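Local coordinates for protein probable transcriptional regulator (Rhodococcus jostii, PDB 3HIM) that probably binds DNA as a dimeric transcriptional regulator of the TetR family, at residues B[174-177]-B[183-186]; B[135-140]-B[164-169]. All blocks are in the same frame, centred on the assembly; numbering follows the deposited sequence.

Following the chain, the N-terminal part, with its predicted helix-turn-helix, comes first, and both contacts lie later, in the TetR-like C-terminal region. Contact 2 closes first: the chain leaves helix 123-149, turns back through the loop 150-157, and 135-140 meets 164-169 on helix 158-175. Contact 1 then closes a much tighter loop, where 174-177, at the end of that same helix, meets 183-186 at the start of helix 184-198. The two loops follow in series, without nesting or crossing. Helix 158-175 is common to both, their centres lie about 17 Å apart, and residues in both contacts also reach the second subunit.

Contact 1: B[174-177]-B[183-186]; sequences RWFP and DPRI
F176 is where the backbone leaves the helix ending at W175, and D183 occupies the N-cap position of the next helix, so the contact spans a loop between two helices. The F176 side chain carries it: with CG anti to the backbone N (chi1 -178°) the ring extends across the loop, and its CZ comes within 3.8 Å of P184 CD. P184 CD approaches the F176 ring obliquely, and the two side chains stand roughly perpendicular to each other. The backbone N of D183 lies near the same end of the ring, 4.1 Å from CZ of F176.

P177 follows F176 through a cis peptide bond, which folds the proline back on the aromatic ring; P177 CB sits over the ring centre of F176, 3.9 Å above its plane. Helices 158-175 and 184-198 are the last two of the chain, the pair that in TetR-family proteins commonly builds the dimer interface. In keeping with that, R174 O accepts a hydrogen bond from R119 of the second subunit, and W175 packs on L163 of that subunit. Within the chain, A105 of helix 89-106 touches both F176 and P184.

The D183 carboxylate serves the helix start, its side chain leaving the backbone away from 174-177; its negative charge probably interacts favourably with the positive N-terminal end of the helix dipole. D183 OD1 takes a capping bond from R185 N at 2.9 Å, arriving from above the carboxylate plane, 39° out of it. The guanidinium returns to the same group and forms a salt bridge, R185 NH2 to D183 OD2 at 2.6 Å on the syn side, with weak bonds from R185 NE to both carboxylate oxygens.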
loop_
_atom_site.group_PDB
_atom_site.type_symbol
_atom_site.label_atom_id
_atom_site.label_comp_id
_atom_site.label_asym_id
_atom_site.label_seq_id
_atom_site.Cartn_x
_atom_site.Cartn_y
_atom_site.Cartn_z
ATOM N N ARG B 174 4.998 -1.650 -1.351
ATOM C CA ARG B 174 5.154 -0.277 -1.827
ATOM C C ARG B 174 6.427 0.359 -1.296
ATOM O O ARG B 174 7.218 0.849 -2.080
ATOM C CB ARG B 174 3.948 0.589 -1.429
ATOM C CG ARG B 174 3.980 2.032 -1.992
ATOM C CD ARG B 174 2.803 2.886 -1.452
ATOM N NE ARG B 174 2.820 2.895 0.013
ATOM C CZ ARG B 174 3.637 3.633 0.752
ATOM N NH1 ARG B 174 4.496 4.486 0.181
ATOM N NH2 ARG B 174 3.595 3.532 2.069
ATOM N N TRP B 175 6.628 0.343 0.026
ATOM C CA TRP B 175 7.697 1.164 0.640
ATOM C C TRP B 175 9.007 0.439 0.871
ATOM O O TRP B 175 10.032 1.078 1.076
ATOM C CB TRP B 175 7.248 1.823 1.964
ATOM C CG TRP B 175 6.859 0.836 3.056
ATOM C CD1 TRP B 175 5.584 0.435 3.389
ATOM C CD2 TRP B 175 7.737 0.142 3.952
ATOM N NE1 TRP B 175 5.620 -0.479 4.421
ATOM C CE2 TRP B 175 6.923 -0.668 4.796
ATOM C CE3 TRP B 175 9.124 0.116 4.127
ATOM C CZ2 TRP B 175 7.459 -1.486 5.792
ATOM C CZ3 TRP B 175 9.658 -0.713 5.115
ATOM C CH2 TRP B 175 8.824 -1.495 5.942
ATOM N N PHE B 176 8.974 -0.887 0.876
ATOM C CA PHE B 176 10.161 -1.653 1.241
ATOM C C PHE B 176 11.139 -1.722 0.058
ATOM O O PHE B 176 10.711 -1.782 -1.082
ATOM C CB PHE B 176 9.732 -3.043 1.690
ATOM C CG PHE B 176 10.855 -3.926 2.143
ATOM C CD1 PHE B 176 11.557 -4.703 1.224
ATOM C CD2 PHE B 176 11.186 -4.003 3.488
ATOM C CE1 PHE B 176 12.593 -5.530 1.629
ATOM C CE2 PHE B 176 12.234 -4.835 3.914
ATOM C CZ PHE B 176 12.931 -5.596 2.986
ATOM N N PRO B 177 12.461 -1.679 0.321
ATOM C CA PRO B 177 13.142 -1.460 1.604
ATOM C C PRO B 177 13.267 0.015 1.982
ATOM O O PRO B 177 13.343 0.873 1.099
ATOM C CB PRO B 177 14.537 -2.027 1.360
ATOM C CG PRO B 177 14.764 -1.867 -0.109
ATOM C CD PRO B 177 13.410 -1.972 -0.771
ATOM N N ASP B 183 15.697 -5.496 5.985
ATOM C CA ASP B 183 15.724 -6.922 6.274
ATOM C C ASP B 183 14.278 -7.381 6.546
ATOM O O ASP B 183 13.694 -6.971 7.548
ATOM C CB ASP B 183 16.634 -7.172 7.494
ATOM C CG ASP B 183 16.716 -8.637 7.888
ATOM O OD1 ASP B 183 15.849 -9.434 7.470
ATOM O OD2 ASP B 183 17.644 -8.991 8.642
ATOM N N PRO B 184 13.699 -8.224 5.653
ATOM C CA PRO B 184 12.324 -8.736 5.848
ATOM C C PRO B 184 12.055 -9.292 7.259
ATOM O O PRO B 184 10.963 -9.135 7.794
ATOM C CB PRO B 184 12.201 -9.880 4.822
ATOM C CG PRO B 184 13.300 -9.676 3.829
ATOM C CD PRO B 184 14.350 -8.783 4.445
ATOM N N ARG B 185 13.052 -9.933 7.852
ATOM C CA ARG B 185 12.866 -10.597 9.139
ATOM C C ARG B 185 12.578 -9.574 10.232
ATOM O O ARG B 185 11.740 -9.823 11.086
ATOM C CB ARG B 185 14.085 -11.451 9.488
ATOM C CG ARG B 185 14.317 -12.593 8.486
ATOM C CD ARG B 185 15.717 -13.185 8.603
ATOM N NE ARG B 185 16.699 -12.130 8.824
ATOM C CZ ARG B 185 18.016 -12.305 8.826
ATOM N NH1 ARG B 185 18.541 -13.505 8.592
ATOM N NH2 ARG B 185 18.809 -11.264 9.052
ATOM N N ILE B 186 13.245 -8.419 10.174
ATOM C CA ILE B 186 13.035 -7.346 11.156
ATOM C C ILE B 186 11.620 -6.732 11.017
ATOM O O ILE B 186 10.877 -6.592 12.000
ATOM C CB ILE B 186 14.159 -6.251 11.073
ATOM C CG1 ILE B 186 15.524 -6.867 11.404
ATOM C CG2 ILE B 186 13.836 -5.053 11.978
ATOM C CD1 ILE B 186 16.742 -5.915 11.251
#

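Contact 2: B[135-140]-B[164-169]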
loop_
_atom_site.group_PDB
_atom_site.type_symbol
_atom_site.label_atom_id
_atom_site.label_comp_id
_atom_site.label_asym_id
_atom_site.label_seq_id
_atom_site.Cartn_x
_atom_site.Cartn_y
_atom_site.Cartn_z
ATOM N N SER B 135 -9.805 -15.085 -0.066
ATOM C CA SER B 135 -9.270 -16.258 0.649
ATOM C C SER B 135 -8.066 -15.923 1.509
ATOM O O SER B 135 -7.921 -16.471 2.585
ATOM C CB SER B 135 -8.889 -17.379 -0.304
ATOM O OG SER B 135 -10.044 -17.882 -0.923
ATOM N N THR B 136 -7.217 -15.025 1.017
ATOM C CA THR B 136 -6.042 -14.561 1.735
ATOM C C THR B 136 -6.441 -13.898 3.049
ATOM O O THR B 136 -5.869 -14.202 4.109
ATOM C CB THR B 136 -5.204 -13.605 0.839
ATOM O OG1 THR B 136 -4.821 -14.315 -0.342
ATOM C CG2 THR B 136 -3.945 -13.158 1.531
ATOM N N THR B 137 -7.445 -13.020 2.997
ATOM C CA THR B 137 -7.909 -12.353 4.206
ATOM C C THR B 137 -8.508 -13.379 5.168
ATOM O O THR B 137 -8.276 -13.298 6.371
ATOM C CB THR B 137 -8.966 -11.258 3.893
ATOM O OG1 THR B 137 -8.396 -10.300 3.011
ATOM C CG2 THR B 137 -9.417 -10.525 5.166
ATOM N N LYS B 138 -9.265 -14.339 4.632
ATOM C CA LYS B 138 -9.955 -15.325 5.463
ATOM C C LYS B 138 -8.990 -16.193 6.316
ATOM O O LYS B 138 -9.375 -16.687 7.390
ATOM C CB LYS B 138 -10.905 -16.203 4.623
ATOM N N VAL B 139 -7.745 -16.352 5.843
ATOM C CA VAL B 139 -6.716 -17.078 6.610
ATOM C C VAL B 139 -6.493 -16.372 7.931
ATOM O O VAL B 139 -6.363 -17.010 8.985
ATOM C CB VAL B 139 -5.364 -17.209 5.858
ATOM C CG1 VAL B 139 -4.280 -17.833 6.777
ATOM C CG2 VAL B 139 -5.533 -18.036 4.580
ATOM N N PHE B 140 -6.475 -15.049 7.877
ATOM C CA PHE B 140 -6.263 -14.281 9.088
ATOM C C PHE B 140 -7.530 -14.254 9.937
ATOM O O PHE B 140 -7.454 -14.430 11.146
ATOM C CB PHE B 140 -5.724 -12.870 8.790
ATOM C CG PHE B 140 -4.293 -12.858 8.275
ATOM C CD1 PHE B 140 -3.233 -13.236 9.101
ATOM C CD2 PHE B 140 -4.008 -12.455 6.969
ATOM C CE1 PHE B 140 -1.903 -13.225 8.631
ATOM C CE2 PHE B 140 -2.697 -12.444 6.494
ATOM C CZ PHE B 140 -1.637 -12.829 7.324
ATOM N N ALA B 164 -6.695 -4.778 8.602
ATOM C CA ALA B 164 -5.498 -4.021 8.935
ATOM C C ALA B 164 -4.228 -4.837 8.695
ATOM O O ALA B 164 -3.233 -4.312 8.192
ATOM C CB ALA B 164 -5.553 -3.487 10.350
ATOM N N ILE B 165 -4.257 -6.119 9.050
ATOM C CA ILE B 165 -3.095 -6.973 8.855
ATOM C C ILE B 165 -2.800 -7.190 7.365
ATOM O O ILE B 165 -1.650 -7.138 6.922
ATOM C CB ILE B 165 -3.255 -8.331 9.604
ATOM C CG1 ILE B 165 -3.065 -8.134 11.113
ATOM C CG2 ILE B 165 -2.259 -9.366 9.071
ATOM C CD1 ILE B 165 -3.707 -9.240 11.961
ATOM N N THR B 166 -3.843 -7.418 6.579
ATOM C CA THR B 166 -3.648 -7.688 5.163
ATOM C C THR B 166 -3.159 -6.388 4.508
ATOM O O THR B 166 -2.250 -6.406 3.665
ATOM C CB THR B 166 -4.923 -8.225 4.499
ATOM O OG1 THR B 166 -5.967 -7.283 4.679
ATOM C CG2 THR B 166 -5.363 -9.474 5.179
ATOM N N SER B 167 -3.728 -5.268 4.954
ATOM C CA SER B 167 -3.327 -3.961 4.472
ATOM C C SER B 167 -1.830 -3.646 4.738
ATOM O O SER B 167 -1.103 -3.175 3.839
ATOM C CB SER B 167 -4.249 -2.888 5.048
ATOM O OG SER B 167 -3.676 -1.633 4.813
ATOM N N LEU B 168 -1.362 -3.929 5.959
ATOM C CA LEU B 168 0.069 -3.734 6.305
ATOM C C LEU B 168 1.031 -4.544 5.443
ATOM O O LEU B 168 2.042 -4.011 4.976
ATOM C CB LEU B 168 0.351 -4.040 7.786
ATOM C CG LEU B 168 -0.211 -3.009 8.764
ATOM C CD1 LEU B 168 -0.123 -3.544 10.179
ATOM C CD2 LEU B 168 0.546 -1.711 8.620
ATOM N N GLY B 169 0.731 -5.830 5.256
ATOM C CA GLY B 169 1.565 -6.711 4.409
ATOM C C GLY B 169 1.630 -6.203 2.965
ATOM O O GLY B 169 2.713 -6.036 2.406
#
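F140 offers one face of its ring to I165, whose CG2 methyl sits almost exactly over the centre. The methyl carbon is 3.8 Å from the ring centroid of F140 and only 5° off the ring normal, a well-centred CH-pi contact in which CG2 of I165 lies almost equally far from all six ring carbons. The I165 methyl is put there by a first torsion that sets CG2 anti to the backbone N and beside the carbonyl carbon, while CG1 stands anti to that carbon (chi1 -74°).

T166 comes in beside it: its CG2 is 3.7 Å from CD2 of F140, oblique to the ring, the two side chains running antiparallel alongside one another. The same methyl also reaches across to T137, where CG2 of T166 lies 3.8 Å from OG1 of T137 and one side chain lies crosswise to the other. T166 CG2 thus fits between two residues one helical turn apart.

The axes of the two segments approach to 9.9 Å with 122° between their directions, so helices 123-149 and 158-175 pack steeply crossed within the all-helical C-terminal domain of the TetR fold. Y100 of helix 89-106 contacts both segments, meeting the F140 ring edge-to-face and hydrogen-bonding T166 O through its hydroxyl. Replacing F140 with an alanine would probably open a gap between the helices, leaving the I165 methyl without its ring face and Y100 without its aromatic partner.

The hydroxyl of T166 turns back to its own helix, hydrogen-bonded to L163 O and A162 O, and that of T137 makes a weak bond to R133 O. With these polar groups engaged within their own helices, the two segments adhere through methyl and ring surfaces, and shape fit, more than directed bonding, probably sets how the helices sit.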